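Local coordinates for protein branched-chain-amino-acid aminotransferase (Pseudomonas sp. UW4, PDB 6JIF) that probably catalyses the pyridoxal-phosphate-dependent transfer of the amino group between branched-chain amino acids and 2-oxoglutarate, at residues C86-D97 / A351-V359. Numbering follows the deposited sequence.
Sequences CKDGSINLFRPD and APAGWIVKV
Arg-95 runs alongside Trp-355 and lays its guanidinium on one face of the indole. CB passes near the carbonyl oxygen of Trp-355; CG sits between that oxygen and the Phe-94 ring, 3.6 Å above the ring's plane and over its centre. CD stands over the indole's five-membered ring, a CH-pi contact 3.9 Å from its centroid. NE covers the same face, offset toward the rim, 3.7 Å from Trp-355 CD1. With the chain bent at chi3 (80°), the guanidinium settles flat, planes 9° apart; CZ, 3.7 Å from the five-membered centroid, makes the cation-pi contact. NH2 lies 3.4 Å from Trp-355 NE1, two donors meeting face-on without a hydrogen bond. NH1 ends above CZ2, held by a salt bridge to Glu-274 and a hydrogen bond to Ser-271, both on helix 267-278. Pro-352 CG covers the opposite indole face, so an alanine in place of Trp-355 would probably open a gap between proline and arginine and leave the guanidinium without its stacking surface. Arg-95 N donates to Trp-355 O (2.8 Å), continuing the antiparallel pairing of Leu-93 with Val-357. Farther along, Lys-358, bent at chi2 (-78°), brings NZ to Asn-92 OD1 (2.9 Å) in the carbonyl plane and to Ser-90 OG; a water accepting from NZ donates to Asp-88 OD2. In this class IV aminotransferase fold, C-terminal strand 356-358 edges the chain's antiparallel sheet beside 91-94, which pairs with 76-85, while helices 267-278 and 332-346 pack against Phe-94 and Trp-355.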
loop_
_atom_site.group_PDB
_atom_site.type_symbol
_atom_site.label_atom_id
_atom_site.label_comp_id
_atom_site.label_asym_id
_atom_site.label_seq_id
_atom_site.Cartn_x
_atom_site.Cartn_y
_atom_site.Cartn_z
ATOM N N CYS B 86 -3.875 -20.089 30.219
ATOM C CA CYS B 86 -5.108 -20.487 30.881
ATOM C C CYS B 86 -4.906 -20.615 32.410
ATOM O O CYS B 86 -3.794 -20.810 32.915
ATOM C CB CYS B 86 -5.570 -21.834 30.340
ATOM S SG CYS B 86 -5.877 -21.843 28.633
ATOM N N LYS B 87 -6.012 -20.552 33.142
ATOM C CA LYS B 87 -5.914 -20.708 34.592
ATOM C C LYS B 87 -5.305 -22.042 34.965
ATOM O O LYS B 87 -4.670 -22.167 36.025
ATOM C CB LYS B 87 -7.300 -20.601 35.229
ATOM C CG LYS B 87 -7.248 -20.374 36.714
ATOM C CD LYS B 87 -8.528 -19.794 37.254
ATOM C CE LYS B 87 -9.748 -20.409 36.651
ATOM N NZ LYS B 87 -10.990 -19.900 37.386
ATOM N N ASP B 88 -5.539 -23.063 34.152
ATOM C CA ASP B 88 -4.982 -24.357 34.473
ATOM C C ASP B 88 -3.525 -24.478 34.035
ATOM O O ASP B 88 -2.928 -25.548 34.193
ATOM C CB ASP B 88 -5.853 -25.468 33.866
ATOM C CG ASP B 88 -5.807 -25.516 32.329
ATOM O OD1 ASP B 88 -5.098 -24.715 31.678
ATOM O OD2 ASP B 88 -6.510 -26.392 31.754
ATOM N N GLY B 89 -2.944 -23.403 33.511
ATOM C CA GLY B 89 -1.546 -23.367 33.162
ATOM C C GLY B 89 -1.250 -23.711 31.728
ATOM O O GLY B 89 -0.098 -23.564 31.302
ATOM N N SER B 90 -2.222 -24.221 30.988
ATOM C CA SER B 90 -1.984 -24.513 29.573
ATOM C C SER B 90 -2.006 -23.203 28.783
ATOM O O SER B 90 -2.235 -22.128 29.337
ATOM C CB SER B 90 -3.006 -25.517 29.018
ATOM O OG SER B 90 -4.342 -25.128 29.262
ATOM N N ILE B 91 -1.773 -23.287 27.471
ATOM C CA ILE B 91 -1.659 -22.127 26.586
ATOM C C ILE B 91 -2.649 -22.248 25.419
ATOM O O ILE B 91 -2.597 -23.221 24.654
ATOM C CB ILE B 91 -0.222 -21.991 26.042
ATOM C CG1 ILE B 91 0.766 -21.960 27.213
ATOM C CG2 ILE B 91 -0.140 -20.773 25.134
ATOM C CD1 ILE B 91 2.225 -22.049 26.775
ATOM N N ASN B 92 -3.523 -21.243 25.249
ATOM C CA ASN B 92 -4.512 -21.231 24.169
ATOM C C ASN B 92 -4.014 -20.335 23.044
ATOM O O ASN B 92 -3.858 -19.130 23.236
ATOM C CB ASN B 92 -5.874 -20.685 24.633
ATOM C CG ASN B 92 -6.678 -21.680 25.386
ATOM O OD1 ASN B 92 -6.247 -22.789 25.555
ATOM N ND2 ASN B 92 -7.876 -21.296 25.829
ATOM N N LEU B 93 -3.819 -20.884 21.855
ATOM C CA LEU B 93 -3.612 -20.047 20.681
ATOM C C LEU B 93 -4.959 -19.911 19.969
ATOM O O LEU B 93 -5.527 -20.914 19.542
ATOM C CB LEU B 93 -2.561 -20.723 19.797
ATOM C CG LEU B 93 -2.150 -20.108 18.487
ATOM C CD1 LEU B 93 -1.518 -18.775 18.829
ATOM C CD2 LEU B 93 -1.139 -21.026 17.815
ATOM N N PHE B 94 -5.444 -18.680 19.765
ATOM C CA PHE B 94 -6.844 -18.454 19.363
ATOM C C PHE B 94 -7.008 -18.407 17.835
ATOM O O PHE B 94 -6.565 -17.456 17.194
ATOM C CB PHE B 94 -7.361 -17.152 20.005
ATOM C CG PHE B 94 -8.826 -16.882 19.742
ATOM C CD1 PHE B 94 -9.822 -17.595 20.412
ATOM C CD2 PHE B 94 -9.202 -15.920 18.798
ATOM C CE1 PHE B 94 -11.172 -17.351 20.189
ATOM C CE2 PHE B 94 -10.573 -15.677 18.545
ATOM C CZ PHE B 94 -11.546 -16.367 19.242
ATOM N N ARG B 95 -7.733 -19.424 17.266
ATOM C CA ARG B 95 -8.187 -19.477 15.866
ATOM C C ARG B 95 -7.081 -19.214 14.841
ATOM O O ARG B 95 -7.309 -18.495 13.858
ATOM C CB ARG B 95 -9.350 -18.500 15.665
ATOM C CG ARG B 95 -10.522 -18.847 16.624
ATOM C CD ARG B 95 -11.812 -18.304 16.092
ATOM N NE ARG B 95 -12.407 -19.130 15.049
ATOM C CZ ARG B 95 -13.534 -18.818 14.411
ATOM N NH1 ARG B 95 -14.224 -17.698 14.720
ATOM N NH2 ARG B 95 -14.033 -19.671 13.529
ATOM N N PRO B 96 -5.893 -19.791 15.001
ATOM C CA PRO B 96 -4.838 -19.513 14.025
ATOM C C PRO B 96 -5.151 -20.029 12.619
ATOM O O PRO B 96 -4.615 -19.492 11.640
ATOM C CB PRO B 96 -3.625 -20.235 14.611
ATOM C CG PRO B 96 -4.181 -21.311 15.405
ATOM C CD PRO B 96 -5.444 -20.752 16.039
ATOM N N ASP B 97 -5.990 -21.057 12.507
ATOM C CA ASP B 97 -6.442 -21.508 11.201
ATOM C C ASP B 97 -7.124 -20.381 10.436
ATOM O O ASP B 97 -6.986 -20.278 9.217
ATOM C CB ASP B 97 -7.362 -22.711 11.366
ATOM C CG ASP B 97 -8.696 -22.375 12.054
ATOM O OD1 ASP B 97 -8.646 -21.774 13.173
ATOM O OD2 ASP B 97 -9.768 -22.816 11.529
ATOM N N ALA B 351 -14.671 -23.449 24.623
ATOM C CA ALA B 351 -14.724 -22.844 23.302
ATOM C C ALA B 351 -15.550 -23.663 22.321
ATOM O O ALA B 351 -15.704 -24.886 22.473
ATOM C CB ALA B 351 -13.321 -22.697 22.702
ATOM N N PRO B 352 -16.060 -23.014 21.280
ATOM C CA PRO B 352 -16.610 -23.755 20.148
ATOM C C PRO B 352 -15.572 -24.669 19.530
ATOM O O PRO B 352 -14.363 -24.460 19.650
ATOM C CB PRO B 352 -16.989 -22.649 19.152
ATOM C CG PRO B 352 -17.242 -21.420 20.022
ATOM C CD PRO B 352 -16.186 -21.552 21.096
ATOM N N ALA B 353 -16.080 -25.662 18.820
ATOM C CA ALA B 353 -15.247 -26.692 18.227
ATOM C C ALA B 353 -14.201 -26.093 17.302
ATOM O O ALA B 353 -14.500 -25.218 16.477
ATOM C CB ALA B 353 -16.116 -27.654 17.434
ATOM N N GLY B 354 -12.962 -26.521 17.499
ATOM C CA GLY B 354 -11.892 -26.173 16.590
ATOM C C GLY B 354 -11.270 -24.801 16.772
ATOM O O GLY B 354 -10.269 -24.512 16.110
ATOM N N TRP B 355 -11.775 -23.974 17.685
ATOM C CA TRP B 355 -11.266 -22.614 17.832
ATOM C C TRP B 355 -9.899 -22.560 18.515
ATOM O O TRP B 355 -9.104 -21.651 18.253
ATOM C CB TRP B 355 -12.252 -21.793 18.654
ATOM C CG TRP B 355 -13.452 -21.355 17.906
ATOM C CD1 TRP B 355 -14.011 -21.931 16.800
ATOM C CD2 TRP B 355 -14.240 -20.183 18.190
ATOM N NE1 TRP B 355 -15.096 -21.207 16.400
ATOM C CE2 TRP B 355 -15.280 -20.152 17.270
ATOM C CE3 TRP B 355 -14.184 -19.215 19.189
ATOM C CZ2 TRP B 355 -16.240 -19.122 17.261
ATOM C CZ3 TRP B 355 -15.162 -18.226 19.213
ATOM C CH2 TRP B 355 -16.164 -18.193 18.241
ATOM N N ILE B 356 -9.635 -23.441 19.484
ATOM C CA ILE B 356 -8.457 -23.290 20.345
ATOM C C ILE B 356 -7.401 -24.294 19.928
ATOM O O ILE B 356 -7.700 -25.481 19.795
ATOM C CB ILE B 356 -8.823 -23.514 21.818
ATOM C CG1 ILE B 356 -9.869 -22.510 22.298
ATOM C CG2 ILE B 356 -7.577 -23.532 22.686
ATOM C CD1 ILE B 356 -9.445 -21.044 22.145
ATOM N N VAL B 357 -6.173 -23.833 19.731
ATOM C CA VAL B 357 -5.043 -24.726 19.563
ATOM C C VAL B 357 -4.210 -24.665 20.830
ATOM O O VAL B 357 -3.741 -23.590 21.216
ATOM C CB VAL B 357 -4.217 -24.360 18.323
ATOM C CG1 VAL B 357 -2.965 -25.250 18.241
ATOM C CG2 VAL B 357 -5.092 -24.535 17.025
ATOM N N LYS B 358 -4.035 -25.809 21.488
ATOM C CA LYS B 358 -3.235 -25.840 22.711
ATOM C C LYS B 358 -1.779 -25.850 22.288
ATOM O O LYS B 358 -1.388 -26.667 21.444
ATOM C CB LYS B 358 -3.559 -27.084 23.557
ATOM C CG LYS B 358 -4.983 -27.043 24.197
ATOM C CD LYS B 358 -4.998 -26.141 25.414
ATOM C CE LYS B 358 -6.401 -26.083 26.011
ATOM N NZ LYS B 358 -6.478 -25.155 27.135
ATOM N N VAL B 359 -0.975 -24.966 22.884
ATOM C CA VAL B 359 0.469 -24.959 22.555
ATOM C C VAL B 359 1.302 -25.760 23.591
ATOM O O VAL B 359 1.197 -25.543 24.810
ATOM C CB VAL B 359 0.983 -23.555 22.437
ATOM C CG1 VAL B 359 2.465 -23.528 22.186
ATOM C CG2 VAL B 359 0.214 -22.818 21.348
HETATM O O HOH W 1 -6.668 -27.320 29.126
HETATM O O HOH W 2 -0.791 -25.943 26.601
HETATM O O HOH W 3 -7.863 -23.218 15.175
#